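Local coordinates for lantibiotic dehydratase (Microbispora corallina, PDB 5EHK), which probably dehydrates serine and threonine residues of the NAI-107 precursor peptide in a tRNA-dependent reaction of lantibiotic biosynthesis, at residues T195-T203 / I593-G601; H561-F572 / R629-V639. All coordinates share one frame; numbering follows the deposited sequence.

Contact 1 (T195-T203 / I593-G601); sequences TVQAHQTLT and ISVGLPDSG
Gln200 and Gln197 each bring a side-chain amide against 593-601 and use both of its ends, Gln200 on backbone groups alone, Gln197 on the backbone N and the carboxylate of Asp599. The Gln200 chain bends at chi2 (95°), which brings the amide to the loop that follows strand 591-595: OE1 accepts the Gly596 N-H at 2.9 Å, with the donor well tilted from the carbonyl plane, while NE2 donates to Leu597 O at 3.0 Å, almost in line with that carbonyl. Gln197 is extended beyond CG, and its OE1 takes the Asp599 N-H at 2.9 Å. Its NE2 donates to Asp599 OD1 at 3.2 Å; the bond lies in the amide plane but meets the carboxylate from above, the two planes standing 77° apart. A water accepts from Gln200 NE2 and probably donates to Asp599 OD1. At the other end His199 lies against Gly596, whose CA sits 4.1 Å from the ring centroid in an off-centre CH-pi contact, and Thr201 CG2 meets Val595 CG1. Thr201 N steadies the ring, donating to ND1 within its plane. Two glutamines thereby bind a type I beta turn, His199 to Leu202, and the strand before it to the loop leaving strand 591-595.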
loop_
_atom_site.group_PDB
_atom_site.type_symbol
_atom_site.label_atom_id
_atom_site.label_comp_id
_atom_site.label_asym_id
_atom_site.label_seq_id
_atom_site.Cartn_x
_atom_site.Cartn_y
_atom_site.Cartn_z
ATOM N N THR A 195 -12.775 44.767 20.088
ATOM C CA THR A 195 -11.557 44.600 19.306
ATOM C C THR A 195 -11.728 43.562 18.181
ATOM O O THR A 195 -12.538 42.639 18.295
ATOM C CB THR A 195 -10.386 44.182 20.214
ATOM O OG1 THR A 195 -10.728 42.997 20.946
ATOM C CG2 THR A 195 -10.041 45.297 21.190
ATOM N N VAL A 196 -10.978 43.717 17.089
ATOM C CA VAL A 196 -10.978 42.715 16.008
ATOM C C VAL A 196 -9.540 42.302 15.674
ATOM O O VAL A 196 -8.586 43.053 15.953
ATOM C CB VAL A 196 -11.664 43.216 14.717
ATOM C CG1 VAL A 196 -13.125 43.508 14.975
ATOM C CG2 VAL A 196 -10.968 44.447 14.189
ATOM N N GLN A 197 -9.383 41.109 15.100
ATOM C CA GLN A 197 -8.070 40.658 14.640
ATOM C C GLN A 197 -8.180 39.769 13.426
ATOM O O GLN A 197 -9.236 39.171 13.179
ATOM C CB GLN A 197 -7.306 39.920 15.725
ATOM C CG GLN A 197 -7.704 38.473 15.915
ATOM C CD GLN A 197 -7.075 37.878 17.163
ATOM O OE1 GLN A 197 -7.684 37.848 18.227
ATOM N NE2 GLN A 197 -5.851 37.406 17.037
ATOM N N ALA A 198 -7.094 39.686 12.655
ATOM C CA ALA A 198 -7.094 38.826 11.475
ATOM C C ALA A 198 -7.137 37.366 11.887
ATOM O O ALA A 198 -6.438 36.948 12.807
ATOM C CB ALA A 198 -5.895 39.089 10.610
ATOM N N HIS A 199 -7.998 36.604 11.231
ATOM C CA HIS A 199 -8.067 35.162 11.413
ATOM C C HIS A 199 -6.653 34.622 11.210
ATOM O O HIS A 199 -5.955 35.035 10.288
ATOM C CB HIS A 199 -9.008 34.567 10.367
ATOM C CG HIS A 199 -9.385 33.140 10.627
ATOM N ND1 HIS A 199 -8.473 32.105 10.591
ATOM C CD2 HIS A 199 -10.585 32.572 10.875
ATOM C CE1 HIS A 199 -9.093 30.967 10.840
ATOM N NE2 HIS A 199 -10.376 31.222 11.010
ATOM N N GLN A 200 -6.208 33.727 12.077
ATOM C CA GLN A 200 -4.796 33.375 12.077
ATOM C C GLN A 200 -4.400 32.450 10.908
ATOM O O GLN A 200 -3.224 32.279 10.604
ATOM C CB GLN A 200 -4.379 32.817 13.443
ATOM C CG GLN A 200 -4.532 33.806 14.599
ATOM C CD GLN A 200 -5.873 33.670 15.360
ATOM O OE1 GLN A 200 -6.794 32.968 14.930
ATOM N NE2 GLN A 200 -5.965 34.335 16.506
ATOM N N THR A 201 -5.373 31.901 10.200
ATOM C CA THR A 201 -5.016 30.950 9.159
ATOM C C THR A 201 -5.302 31.429 7.743
ATOM O O THR A 201 -5.348 30.614 6.810
ATOM C CB THR A 201 -5.690 29.601 9.357
ATOM O OG1 THR A 201 -7.089 29.768 9.178
ATOM C CG2 THR A 201 -5.423 29.068 10.742
ATOM N N LEU A 202 -5.507 32.733 7.575
ATOM C CA LEU A 202 -5.641 33.298 6.237
ATOM C C LEU A 202 -4.388 33.009 5.447
ATOM O O LEU A 202 -3.283 33.131 5.950
ATOM C CB LEU A 202 -5.845 34.815 6.307
ATOM C CG LEU A 202 -7.161 35.220 6.956
ATOM C CD1 LEU A 202 -7.321 36.730 7.035
ATOM C CD2 LEU A 202 -8.314 34.567 6.197
ATOM N N THR A 203 -4.558 32.644 4.193
ATOM C CA THR A 203 -3.408 32.435 3.333
ATOM C C THR A 203 -3.649 33.238 2.057
ATOM O O THR A 203 -4.784 33.282 1.542
ATOM C CB THR A 203 -3.115 30.922 3.063
ATOM O OG1 THR A 203 -2.987 30.689 1.651
ATOM C CG2 THR A 203 -4.212 30.004 3.659
ATOM N N ILE A 593 -1.725 29.526 21.920
ATOM C CA ILE A 593 -1.766 29.688 20.464
ATOM C C ILE A 593 -3.214 29.611 20.030
ATOM O O ILE A 593 -3.818 28.544 19.976
ATOM C CB ILE A 593 -0.954 28.578 19.757
ATOM C CG1 ILE A 593 0.454 28.483 20.351
ATOM C CG2 ILE A 593 -0.882 28.823 18.270
ATOM C CD1 ILE A 593 1.172 27.189 20.059
ATOM N N SER A 594 -3.786 30.755 19.714
ATOM C CA SER A 594 -5.170 30.786 19.278
ATOM C C SER A 594 -5.180 30.480 17.806
ATOM O O SER A 594 -4.420 31.090 17.046
ATOM C CB SER A 594 -5.766 32.166 19.514
ATOM O OG SER A 594 -5.494 32.620 20.823
ATOM N N VAL A 595 -6.024 29.532 17.408
ATOM C CA VAL A 595 -6.236 29.215 16.001
ATOM C C VAL A 595 -7.708 29.290 15.643
ATOM O O VAL A 595 -8.485 28.417 16.018
ATOM C CB VAL A 595 -5.759 27.817 15.676
ATOM C CG1 VAL A 595 -5.853 27.586 14.196
ATOM C CG2 VAL A 595 -4.353 27.624 16.176
ATOM N N GLY A 596 -8.111 30.349 14.953
ATOM C CA GLY A 596 -9.507 30.493 14.568
ATOM C C GLY A 596 -10.388 31.049 15.676
ATOM O O GLY A 596 -11.610 30.964 15.581
ATOM N N LEU A 597 -9.758 31.597 16.721
ATOM C CA LEU A 597 -10.413 32.192 17.885
ATOM C C LEU A 597 -9.648 33.454 18.259
ATOM O O LEU A 597 -8.483 33.564 17.918
ATOM C CB LEU A 597 -10.367 31.247 19.085
ATOM C CG LEU A 597 -11.088 29.921 18.996
ATOM C CD1 LEU A 597 -10.624 29.056 20.131
ATOM C CD2 LEU A 597 -12.570 30.168 19.066
ATOM N N PRO A 598 -10.290 34.409 18.963
ATOM C CA PRO A 598 -9.588 35.635 19.371
ATOM C C PRO A 598 -8.569 35.337 20.435
ATOM O O PRO A 598 -8.639 34.264 21.018
ATOM C CB PRO A 598 -10.695 36.477 19.996
ATOM C CG PRO A 598 -11.670 35.464 20.495
ATOM C CD PRO A 598 -11.673 34.383 19.472
ATOM N N ASP A 599 -7.649 36.251 20.706
ATOM C CA ASP A 599 -6.711 36.005 21.784
ATOM C C ASP A 599 -7.516 35.938 23.071
ATOM O O ASP A 599 -8.622 36.463 23.142
ATOM C CB ASP A 599 -5.678 37.131 21.889
ATOM C CG ASP A 599 -4.710 37.141 20.741
ATOM O OD1 ASP A 599 -4.881 36.299 19.835
ATOM O OD2 ASP A 599 -3.803 38.015 20.732
ATOM N N SER A 600 -6.954 35.302 24.091
ATOM C CA SER A 600 -7.558 35.308 25.410
ATOM C C SER A 600 -6.844 36.297 26.340
ATOM O O SER A 600 -5.601 36.403 26.327
ATOM C CB SER A 600 -7.510 33.888 25.998
ATOM O OG SER A 600 -7.771 33.850 27.396
ATOM N N GLY A 601 -7.630 37.003 27.160
ATOM C CA GLY A 601 -7.073 37.846 28.204
ATOM C C GLY A 601 -6.310 37.059 29.270
ATOM O O GLY A 601 -5.449 37.604 29.952
HETATM O O HOH W 1 -3.649 34.914 17.753
#

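Contact 2 (H561-F572 / R629-V639); sequences HIQDAVAADVAF and REVVPALPNMV
Strands 566-572 and 629-634 are parallel neighbours inside a mixed beta sheet of the dehydratase N-terminal region, with axes 4.4 Å apart and inclined by 39°. Val566 accepts from Val632 N through its O and donates to Glu630 O through its N; Ala568 O and Val570 N likewise engage Ala634, whereas Ala568 N to Val632 O is a weak bond of 3.4 Å. Val566 and Ala568 share one face with Val631 and Pro633; Ala567 and Asp569 lie on the other with Val632 and Ala634. There the Val632 methyls spread between the edge of the His561 ring, where CG1 meets CE1 at 3.6 Å, and Ala565 CB. The Ile562 CG2 methyl lies against the carboxyl carbon of Glu630, whose OE2 forms a salt bridge with Arg619. Beyond the paired strands, Leu635 CD2 touches the edge of the Phe572 ring, 3.8 Å from CE2, and Val639 CG1 approaches CZ. Asp569 rests OD1 on Pro636 CG and sends OD2 to Ser587. At the opposite end Arg629, bent at chi3 (56°), grips Asp564 O side-on: NE at 3.1 Å and NH2 at 3.0 Å share this one carbonyl oxygen, held at the guanidinium edge, while Val566 CG2 sits over the centre of one guanidinium face, 3.5 Å from CZ.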
loop_
_atom_site.group_PDB
_atom_site.type_symbol
_atom_site.label_atom_id
_atom_site.label_comp_id
_atom_site.label_asym_id
_atom_site.label_seq_id
_atom_site.Cartn_x
_atom_site.Cartn_y
_atom_site.Cartn_z
ATOM N N HIS A 561 10.103 17.752 27.090
ATOM C CA HIS A 561 11.066 16.722 26.672
ATOM C C HIS A 561 12.178 17.277 25.797
ATOM O O HIS A 561 13.121 16.567 25.452
ATOM C CB HIS A 561 10.341 15.593 25.950
ATOM C CG HIS A 561 9.578 16.056 24.753
ATOM N ND1 HIS A 561 8.553 16.979 24.834
ATOM C CD2 HIS A 561 9.708 15.749 23.444
ATOM C CE1 HIS A 561 8.079 17.214 23.623
ATOM N NE2 HIS A 561 8.759 16.474 22.763
ATOM N N ILE A 562 12.044 18.546 25.426
ATOM C CA ILE A 562 13.084 19.276 24.710
ATOM C C ILE A 562 13.652 20.346 25.622
ATOM O O ILE A 562 12.897 21.113 26.223
ATOM C CB ILE A 562 12.535 19.967 23.452
ATOM C CG1 ILE A 562 11.754 18.974 22.560
ATOM C CG2 ILE A 562 13.654 20.692 22.721
ATOM C CD1 ILE A 562 12.475 17.718 22.247
ATOM N N GLN A 563 14.976 20.402 25.738
ATOM C CA GLN A 563 15.628 21.375 26.620
ATOM C C GLN A 563 15.339 22.780 26.177
ATOM O O GLN A 563 15.396 23.087 24.988
ATOM C CB GLN A 563 17.135 21.148 26.660
ATOM C CG GLN A 563 17.465 19.875 27.382
ATOM C CD GLN A 563 18.755 19.242 26.928
ATOM O OE1 GLN A 563 19.658 19.916 26.416
ATOM N NE2 GLN A 563 18.844 17.926 27.095
ATOM N N ASP A 564 15.004 23.606 27.158
ATOM C CA ASP A 564 14.808 25.032 26.965
ATOM C C ASP A 564 13.539 25.383 26.195
ATOM O O ASP A 564 13.304 26.539 25.831
ATOM C CB ASP A 564 16.016 25.646 26.293
ATOM C CG ASP A 564 16.114 27.110 26.558
ATOM O OD1 ASP A 564 15.667 27.544 27.662
ATOM O OD2 ASP A 564 16.639 27.805 25.664
ATOM N N ALA A 565 12.698 24.384 25.991
ATOM C CA ALA A 565 11.492 24.576 25.234
ATOM C C ALA A 565 10.530 25.523 25.942
ATOM O O ALA A 565 10.460 25.566 27.165
ATOM C CB ALA A 565 10.841 23.239 25.002
ATOM N N VAL A 566 9.780 26.269 25.146
ATOM C CA VAL A 566 8.675 27.060 25.636
ATOM C C VAL A 566 7.441 26.193 25.611
ATOM O O VAL A 566 7.151 25.595 24.591
ATOM C CB VAL A 566 8.388 28.221 24.694
ATOM C CG1 VAL A 566 7.189 29.012 25.192
ATOM C CG2 VAL A 566 9.629 29.105 24.531
ATOM N N ALA A 567 6.692 26.144 26.708
ATOM C CA ALA A 567 5.458 25.377 26.746
ATOM C C ALA A 567 4.330 26.262 26.266
ATOM O O ALA A 567 4.346 27.461 26.498
ATOM C CB ALA A 567 5.178 24.901 28.165
ATOM N N ALA A 568 3.350 25.691 25.583
ATOM C CA ALA A 568 2.198 26.477 25.169
ATOM C C ALA A 568 0.987 25.577 25.034
ATOM O O ALA A 568 1.125 24.355 24.976
ATOM C CB ALA A 568 2.479 27.200 23.871
ATOM N N ASP A 569 -0.194 26.186 24.998
ATOM C CA ASP A 569 -1.445 25.471 24.806
ATOM C C ASP A 569 -2.082 25.987 23.525
ATOM O O ASP A 569 -2.061 27.197 23.252
ATOM C CB ASP A 569 -2.385 25.712 25.994
ATOM C CG ASP A 569 -1.734 25.341 27.335
ATOM O OD1 ASP A 569 -1.318 24.167 27.463
ATOM O OD2 ASP A 569 -1.577 26.220 28.234
ATOM N N VAL A 570 -2.600 25.064 22.710
ATOM C CA VAL A 570 -3.267 25.428 21.464
ATOM C C VAL A 570 -4.735 25.480 21.794
ATOM O O VAL A 570 -5.224 24.603 22.480
ATOM C CB VAL A 570 -2.968 24.425 20.321
ATOM C CG1 VAL A 570 -2.688 23.049 20.866
ATOM C CG2 VAL A 570 -4.104 24.382 19.303
ATOM N N ALA A 571 -5.427 26.519 21.341
ATOM C CA ALA A 571 -6.876 26.619 21.504
ATOM C C ALA A 571 -7.518 26.824 20.135
ATOM O O ALA A 571 -7.086 27.690 19.365
ATOM C CB ALA A 571 -7.230 27.790 22.449
ATOM N N PHE A 572 -8.521 26.026 19.802
ATOM C CA PHE A 572 -9.155 26.172 18.487
ATOM C C PHE A 572 -10.685 26.046 18.528
ATOM O O PHE A 572 -11.253 25.441 19.443
ATOM C CB PHE A 572 -8.607 25.122 17.532
ATOM C CG PHE A 572 -8.950 23.733 17.934
ATOM C CD1 PHE A 572 -10.180 23.187 17.607
ATOM C CD2 PHE A 572 -8.057 22.978 18.669
ATOM C CE1 PHE A 572 -10.512 21.912 18.006
ATOM C CE2 PHE A 572 -8.369 21.706 19.066
ATOM C CZ PHE A 572 -9.598 21.163 18.734
ATOM N N ARG A 629 13.996 28.975 19.988
ATOM C CA ARG A 629 13.657 27.995 20.993
ATOM C C ARG A 629 12.539 27.070 20.480
ATOM O O ARG A 629 11.719 27.458 19.654
ATOM C CB ARG A 629 13.230 28.704 22.267
ATOM C CG ARG A 629 14.256 29.706 22.795
ATOM C CD ARG A 629 13.742 30.444 24.039
ATOM N NE ARG A 629 13.345 29.559 25.130
ATOM C CZ ARG A 629 12.572 29.930 26.154
ATOM N NH1 ARG A 629 12.099 31.163 26.220
ATOM N NH2 ARG A 629 12.245 29.061 27.104
ATOM N N GLU A 630 12.530 25.823 20.912
ATOM C CA GLU A 630 11.428 24.963 20.532
ATOM C C GLU A 630 10.161 25.330 21.297
ATOM O O GLU A 630 10.186 26.026 22.300
ATOM C CB GLU A 630 11.791 23.490 20.698
ATOM C CG GLU A 630 12.860 23.062 19.689
ATOM C CD GLU A 630 12.801 21.589 19.320
ATOM O OE1 GLU A 630 11.711 20.981 19.442
ATOM O OE2 GLU A 630 13.851 21.040 18.905
ATOM N N VAL A 631 9.034 24.887 20.779
ATOM C CA VAL A 631 7.782 25.103 21.442
ATOM C C VAL A 631 7.222 23.721 21.567
ATOM O O VAL A 631 7.362 22.916 20.654
ATOM C CB VAL A 631 6.857 26.020 20.635
ATOM C CG1 VAL A 631 5.443 26.050 21.241
ATOM C CG2 VAL A 631 7.460 27.421 20.557
ATOM N N VAL A 632 6.683 23.411 22.735
ATOM C CA VAL A 632 6.009 22.152 22.945
ATOM C C VAL A 632 4.554 22.424 23.278
ATOM O O VAL A 632 4.182 22.622 24.437
ATOM C CB VAL A 632 6.690 21.342 24.027
ATOM C CG1 VAL A 632 5.929 20.039 24.278
ATOM C CG2 VAL A 632 8.142 21.100 23.627
ATOM N N PRO A 633 3.709 22.428 22.242
ATOM C CA PRO A 633 2.292 22.713 22.480
ATOM C C PRO A 633 1.576 21.529 23.096
ATOM O O PRO A 633 1.930 20.374 22.849
ATOM C CB PRO A 633 1.736 23.004 21.085
ATOM C CG PRO A 633 2.760 22.560 20.132
ATOM C CD PRO A 633 4.067 22.411 20.818
ATOM N N ALA A 634 0.572 21.824 23.909
ATOM C CA ALA A 634 -0.292 20.790 24.440
ATOM C C ALA A 634 -1.725 21.161 24.100
ATOM O O ALA A 634 -2.035 22.337 23.831
ATOM C CB ALA A 634 -0.118 20.668 25.932
ATOM N N LEU A 635 -2.583 20.152 24.065
ATOM C CA LEU A 635 -3.992 20.396 23.871
ATOM C C LEU A 635 -4.713 20.031 25.183
ATOM O O LEU A 635 -4.957 18.858 25.464
ATOM C CB LEU A 635 -4.513 19.629 22.655
ATOM C CG LEU A 635 -5.984 19.845 22.288
ATOM C CD1 LEU A 635 -6.359 21.320 22.277
ATOM C CD2 LEU A 635 -6.338 19.167 20.958
ATOM N N PRO A 636 -5.029 21.046 26.008
ATOM C CA PRO A 636 -5.488 20.821 27.383
ATOM C C PRO A 636 -6.959 20.461 27.518
ATOM O O PRO A 636 -7.544 20.769 28.550
ATOM C CB PRO A 636 -5.274 22.184 28.041
ATOM C CG PRO A 636 -4.360 22.927 27.135
ATOM C CD PRO A 636 -4.713 22.462 25.773
ATOM N N ASN A 637 -7.528 19.793 26.522
ATOM C CA ASN A 637 -8.865 19.247 26.635
ATOM C C ASN A 637 -8.953 17.898 25.912
ATOM O O ASN A 637 -7.959 17.382 25.413
ATOM C CB ASN A 637 -9.871 20.218 26.050
ATOM C CG ASN A 637 -9.656 20.461 24.565
ATOM O OD1 ASN A 637 -9.666 19.516 23.745
ATOM N ND2 ASN A 637 -9.437 21.723 24.205
ATOM N N MET A 638 -10.155 17.349 25.826
ATOM C CA MET A 638 -10.333 16.074 25.185
ATOM C C MET A 638 -11.110 16.192 23.873
ATOM O O MET A 638 -11.672 15.214 23.376
ATOM C CB MET A 638 -11.004 15.095 26.140
ATOM C CG MET A 638 -10.127 14.699 27.288
ATOM S SD MET A 638 -8.677 13.751 26.759
ATOM C CE MET A 638 -9.433 12.272 26.114
ATOM N N VAL A 639 -11.127 17.379 23.284
ATOM C CA VAL A 639 -11.651 17.475 21.929
ATOM C C VAL A 639 -10.683 16.836 20.937
ATOM O O VAL A 639 -9.473 17.044 20.997
ATOM C CB VAL A 639 -11.983 18.914 21.565
ATOM C CG1 VAL A 639 -12.569 18.991 20.161
ATOM C CG2 VAL A 639 -12.931 19.463 22.606
HETATM O O HOH W 2 14.654 25.123 22.745
HETATM O O HOH W 3 -9.667 23.943 21.790
#

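How the contacts relate
Contacts 1 and 2 are joined through one sheet, since strand 591-595, which leads into contact 1, is the other neighbour of strand 566-572 in contact 2. Their centres are 18 Å apart, yet Ile593 N lies 2.7 Å from Asp569 O and Val595 N lies 2.9 Å from Ala571 O, both probable hydrogen bonds of the parallel pairing. Past the strands, Leu597 CD1 packs 3.4 Å from Phe572 C. Helix 647-656 touches both contacts, with Leu652 against Val595 and Ala649 against Val570. Contact 2 thus belongs to the interior of the sheet, while contact 1 ties the loop between strands 591-595 and 604-605 to strand 195-198, of a separate three-stranded antiparallel sheet, and to the turn that follows it.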